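Local coordinates for Alpha/beta hydrolase fold-3 domain protein (Sulfolobus islandicus, PDB 5LK6) that probably hydrolyses carboxylic ester bonds, as a thermostable lipase or carboxylesterase of the alpha/beta hydrolase fold, at residues K21-V24 with D25-R28; A121-D124 with S125-T129. One frame throughout, in Å; residues are numbered along the deposited sequence.

Overall arrangement
Both contacts are local, each made within one continuous run of chain, and contact 1 closes well before contact 2 opens along the chain. Contact 1 (21-28) forms the start of helix 24-36 at the surface, its centre about 21 Å from the centre of the chain. Contact 2 (121-129) is buried within helix 120-133, about 13 Å from that centre and inside the alpha/beta hydrolase region. Their centres lie about 25 Å apart and their nearest atoms about 11 Å, so they do not touch. S151, H274 and D244 have the geometry of a probable catalytic triad; S125 of contact 2 lies near the probable nucleophile elbow around S151 without touching it.

Contact 1. Residues K21-V24 with D25-R28; sequences KASV and DEVR
A capping box closes the N-terminal end of helix 24-36, formed by S23 at the N-cap and E26 three residues on. The two residues exchange bonds: E26 N donates to S23 OG at 3.0 Å, and S23 N returns the bond to E26 OE1 at 3.2 Å. The second is nearly straight, with an N-H...O angle of 172°, but the NH meets OE1 from above the carboxylate plane, 39° out of it. S23 OG sits between its own backbone N and carbonyl carbon (chi1 75°), a rotation that turns the hydroxyl to the amide of E26, which has no earlier helical carbonyl to bond. The glutamate chain bends at chi2 and folds back beside the serine, where E26 CD comes within 3.3 Å of S23 OG. The negative carboxylate is thereby held at the helix start, where it would probably be favoured by the helix dipole.

Behind the box the regular helical bonds begin, V27 N to S23 O at 2.9 Å and R28 N to V24 O at 3.0 Å. On the apolar side, A22 CB rests against V27 CG1 at 4.0 Å, while V27 also packs on I19 and I84. One turn along, V24 and R28 run side by side in the same direction: V24 CG1 lies over the centre of one guanidinium face, 3.3 Å above its plane. The arginine is extended from CG to NE; its NH2 donates to V83 O and forms a salt bridge with E115. The reciprocal Ser-Glu pair, with N-cap and N3 each bonding the other's backbone NH, is the classic capping box of a helix N-terminus.

Contact 2. Residues A121-D124 with S125-T129; sequences AVID and SFDAT
Residues 121-129 form one unbroken stretch of helix 120-133, with i to i+4 backbone bonds such as F126 N to V122 O (2.9 Å, N-H...O angle 169°) and A128 N to D124 O (2.9 Å). A121 O takes two donors: S125 N comes from above the carbonyl plane, whereas S125 OG, at 2.8 Å, lies nearly along the C=O axis. With OG beside its own backbone N (chi1 -68°), the buried serine hydroxyl turns back to the preceding turn. Replacing S125 by alanine removes the hydroxyl and is likely to leave A121 O with the backbone NH alone of its two donors. T129 likewise gives S125 O two donors, T129 OG1 (2.9 Å) and T129 N, which arrive from opposite faces of the carbonyl plane. On another face, D127 runs alongside I123, with D127 OD2 3.5 Å from I123 CG2. A water bridges the carboxylates, donating to D124 OD1 at 2.8 Å and D127 OD2 at 3.0 Å; D124 OD2 also forms a salt bridge with R111, and D127 OD2 a hydrogen bond with S54. Around the helix, V122 packs on L156, V159 and L163 of helix 152-163, A121 and V122 meet Y210 of helix 200-210, and S125 and T129 face L77 and I75 of strand 72-77.

Contact 1. Residues K21-V24 with D25-R28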
loop_
_atom_site.group_PDB
_atom_site.type_symbol
_atom_site.label_atom_id
_atom_site.label_comp_id
_atom_site.label_asym_id
_atom_site.label_seq_id
_atom_site.Cartn_x
_atom_site.Cartn_y
_atom_site.Cartn_z
ATOM N N LYS A 21 -29.973 7.308 -13.106
ATOM C CA LYS A 21 -31.224 6.540 -13.337
ATOM C C LYS A 21 -32.225 6.749 -12.212
ATOM O O LYS A 21 -33.240 6.072 -12.153
ATOM C CB LYS A 21 -30.980 5.005 -13.439
ATOM C CG LYS A 21 -29.950 4.520 -14.466
ATOM C CD LYS A 21 -30.339 4.886 -15.906
ATOM C CE LYS A 21 -29.247 4.524 -16.912
ATOM N NZ LYS A 21 -29.402 5.380 -18.124
ATOM N N ALA A 22 -31.914 7.626 -11.276
ATOM C CA ALA A 22 -32.771 7.919 -10.113
ATOM C C ALA A 22 -32.522 9.364 -9.730
ATOM O O ALA A 22 -31.528 9.999 -10.178
ATOM C CB ALA A 22 -32.460 6.993 -8.953
ATOM N N SER A 23 -33.414 9.880 -8.910
ATOM C CA SER A 23 -33.307 11.248 -8.495
ATOM C C SER A 23 -32.062 11.468 -7.603
ATOM O O SER A 23 -31.487 10.518 -7.078
ATOM C CB SER A 23 -34.561 11.671 -7.767
ATOM O OG SER A 23 -34.591 11.110 -6.454
ATOM N N VAL A 24 -31.653 12.734 -7.474
ATOM C CA VAL A 24 -30.583 13.149 -6.605
ATOM C C VAL A 24 -30.834 12.656 -5.197
ATOM O O VAL A 24 -29.958 12.121 -4.600
ATOM C CB VAL A 24 -30.462 14.670 -6.581
ATOM C CG1 VAL A 24 -29.445 15.126 -5.517
ATOM C CG2 VAL A 24 -30.031 15.225 -7.938
ATOM N N ASP A 25 -32.038 12.814 -4.666
ATOM C CA ASP A 25 -32.318 12.329 -3.317
ATOM C C ASP A 25 -32.324 10.833 -3.207
ATOM O O ASP A 25 -31.899 10.314 -2.203
ATOM C CB ASP A 25 -33.675 12.786 -2.829
ATOM C CG ASP A 25 -33.621 14.054 -2.114
ATOM O OD1 ASP A 25 -32.933 14.987 -2.605
ATOM O OD2 ASP A 25 -34.303 14.108 -1.058
ATOM N N GLU A 26 -32.908 10.152 -4.189
ATOM C CA GLU A 26 -32.899 8.711 -4.209
ATOM C C GLU A 26 -31.449 8.199 -4.175
ATOM O O GLU A 26 -31.176 7.279 -3.413
ATOM C CB GLU A 26 -33.717 8.128 -5.376
ATOM C CG GLU A 26 -35.246 8.071 -5.127
ATOM C CD GLU A 26 -36.195 8.257 -6.374
ATOM O OE1 GLU A 26 -35.744 8.203 -7.581
ATOM O OE2 GLU A 26 -37.436 8.435 -6.113
ATOM N N VAL A 27 -30.514 8.808 -4.921
ATOM C CA VAL A 27 -29.115 8.304 -4.915
ATOM C C VAL A 27 -28.339 8.691 -3.655
ATOM O O VAL A 27 -27.502 7.944 -3.173
ATOM C CB VAL A 27 -28.295 8.625 -6.177
ATOM C CG1 VAL A 27 -28.918 7.990 -7.409
ATOM C CG2 VAL A 27 -28.087 10.104 -6.354
ATOM N N ARG A 28 -28.628 9.847 -3.115
ATOM C CA ARG A 28 -28.088 10.187 -1.816
ATOM C C ARG A 28 -28.503 9.160 -0.774
ATOM O O ARG A 28 -27.645 8.738 -0.007
ATOM C CB ARG A 28 -28.528 11.573 -1.391
ATOM C CG ARG A 28 -27.772 12.623 -2.158
ATOM C CD ARG A 28 -28.320 14.026 -1.932
ATOM N NE ARG A 28 -27.472 14.975 -2.635
ATOM C CZ ARG A 28 -27.738 16.244 -2.832
ATOM N NH1 ARG A 28 -28.855 16.786 -2.391
ATOM N NH2 ARG A 28 -26.857 16.971 -3.503
#

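Contact 2. Residues A121-D124 with S125-T129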
loop_
_atom_site.group_PDB
_atom_site.type_symbol
_atom_site.label_atom_id
_atom_site.label_comp_id
_atom_site.label_asym_id
_atom_site.label_seq_id
_atom_site.Cartn_x
_atom_site.Cartn_y
_atom_site.Cartn_z
ATOM N N ALA A 121 -17.819 23.875 -3.998
ATOM C CA ALA A 121 -17.138 22.838 -3.246
ATOM C C ALA A 121 -15.649 23.132 -3.010
ATOM O O ALA A 121 -15.101 22.718 -1.980
ATOM C CB ALA A 121 -17.269 21.514 -3.941
ATOM N N VAL A 122 -15.003 23.806 -3.958
ATOM C CA VAL A 122 -13.569 24.060 -3.865
ATOM C C VAL A 122 -13.373 25.156 -2.847
ATOM O O VAL A 122 -12.535 25.034 -1.947
ATOM C CB VAL A 122 -12.973 24.547 -5.214
ATOM C CG1 VAL A 122 -11.562 25.102 -5.067
ATOM C CG2 VAL A 122 -13.010 23.429 -6.267
ATOM N N ILE A 123 -14.146 26.235 -3.014
ATOM C CA ILE A 123 -14.069 27.364 -2.113
ATOM C C ILE A 123 -14.363 26.979 -0.654
ATOM O O ILE A 123 -13.640 27.405 0.229
ATOM C CB ILE A 123 -14.969 28.511 -2.567
ATOM C CG1 ILE A 123 -14.423 29.125 -3.879
ATOM C CG2 ILE A 123 -15.034 29.588 -1.477
ATOM C CD1 ILE A 123 -15.460 29.981 -4.591
ATOM N N ASP A 124 -15.380 26.157 -0.407
ATOM C CA ASP A 124 -15.603 25.642 0.939
ATOM C C ASP A 124 -14.424 24.807 1.467
ATOM O O ASP A 124 -14.003 24.964 2.621
ATOM C CB ASP A 124 -16.888 24.807 1.003
ATOM C CG ASP A 124 -18.165 25.648 0.853
ATOM O OD1 ASP A 124 -18.072 26.892 0.722
ATOM O OD2 ASP A 124 -19.274 25.056 0.879
ATOM N N SER A 125 -13.911 23.911 0.636
ATOM C CA SER A 125 -12.827 23.020 1.030
ATOM C C SER A 125 -11.550 23.822 1.377
ATOM O O SER A 125 -10.887 23.516 2.364
ATOM C CB SER A 125 -12.542 21.985 -0.065
ATOM O OG SER A 125 -13.615 21.079 -0.192
ATOM N N PHE A 126 -11.236 24.840 0.586
ATOM C CA PHE A 126 -10.147 25.748 0.896
ATOM C C PHE A 126 -10.366 26.578 2.143
ATOM O O PHE A 126 -9.483 26.709 2.962
ATOM C CB PHE A 126 -9.938 26.727 -0.228
ATOM C CG PHE A 126 -8.786 27.659 0.002
ATOM C CD1 PHE A 126 -7.465 27.188 -0.074
ATOM C CD2 PHE A 126 -9.001 29.020 0.287
ATOM C CE1 PHE A 126 -6.378 28.048 0.129
ATOM C CE2 PHE A 126 -7.916 29.890 0.490
ATOM C CZ PHE A 126 -6.609 29.406 0.420
ATOM N N ASP A 127 -11.516 27.205 2.247
ATOM C CA ASP A 127 -11.811 28.072 3.376
ATOM C C ASP A 127 -11.739 27.329 4.690
ATOM O O ASP A 127 -11.252 27.900 5.653
ATOM C CB ASP A 127 -13.204 28.705 3.233
ATOM C CG ASP A 127 -13.243 29.762 2.171
ATOM O OD1 ASP A 127 -12.176 30.113 1.640
ATOM O OD2 ASP A 127 -14.344 30.239 1.851
ATOM N N ALA A 128 -12.270 26.094 4.721
ATOM C CA ALA A 128 -12.156 25.188 5.878
ATOM C C ALA A 128 -10.698 24.833 6.162
ATOM O O ALA A 128 -10.255 24.931 7.294
ATOM C CB ALA A 128 -12.985 23.939 5.680
ATOM N N THR A 129 -9.929 24.481 5.139
ATOM C CA THR A 129 -8.526 24.178 5.350
ATOM C C THR A 129 -7.791 25.377 5.969
ATOM O O THR A 129 -7.049 25.237 6.938
ATOM C CB THR A 129 -7.846 23.709 4.046
ATOM O OG1 THR A 129 -8.463 22.490 3.646
ATOM C CG2 THR A 129 -6.354 23.461 4.237
HETATM O O HOH W 1 -17.177 29.263 1.920
#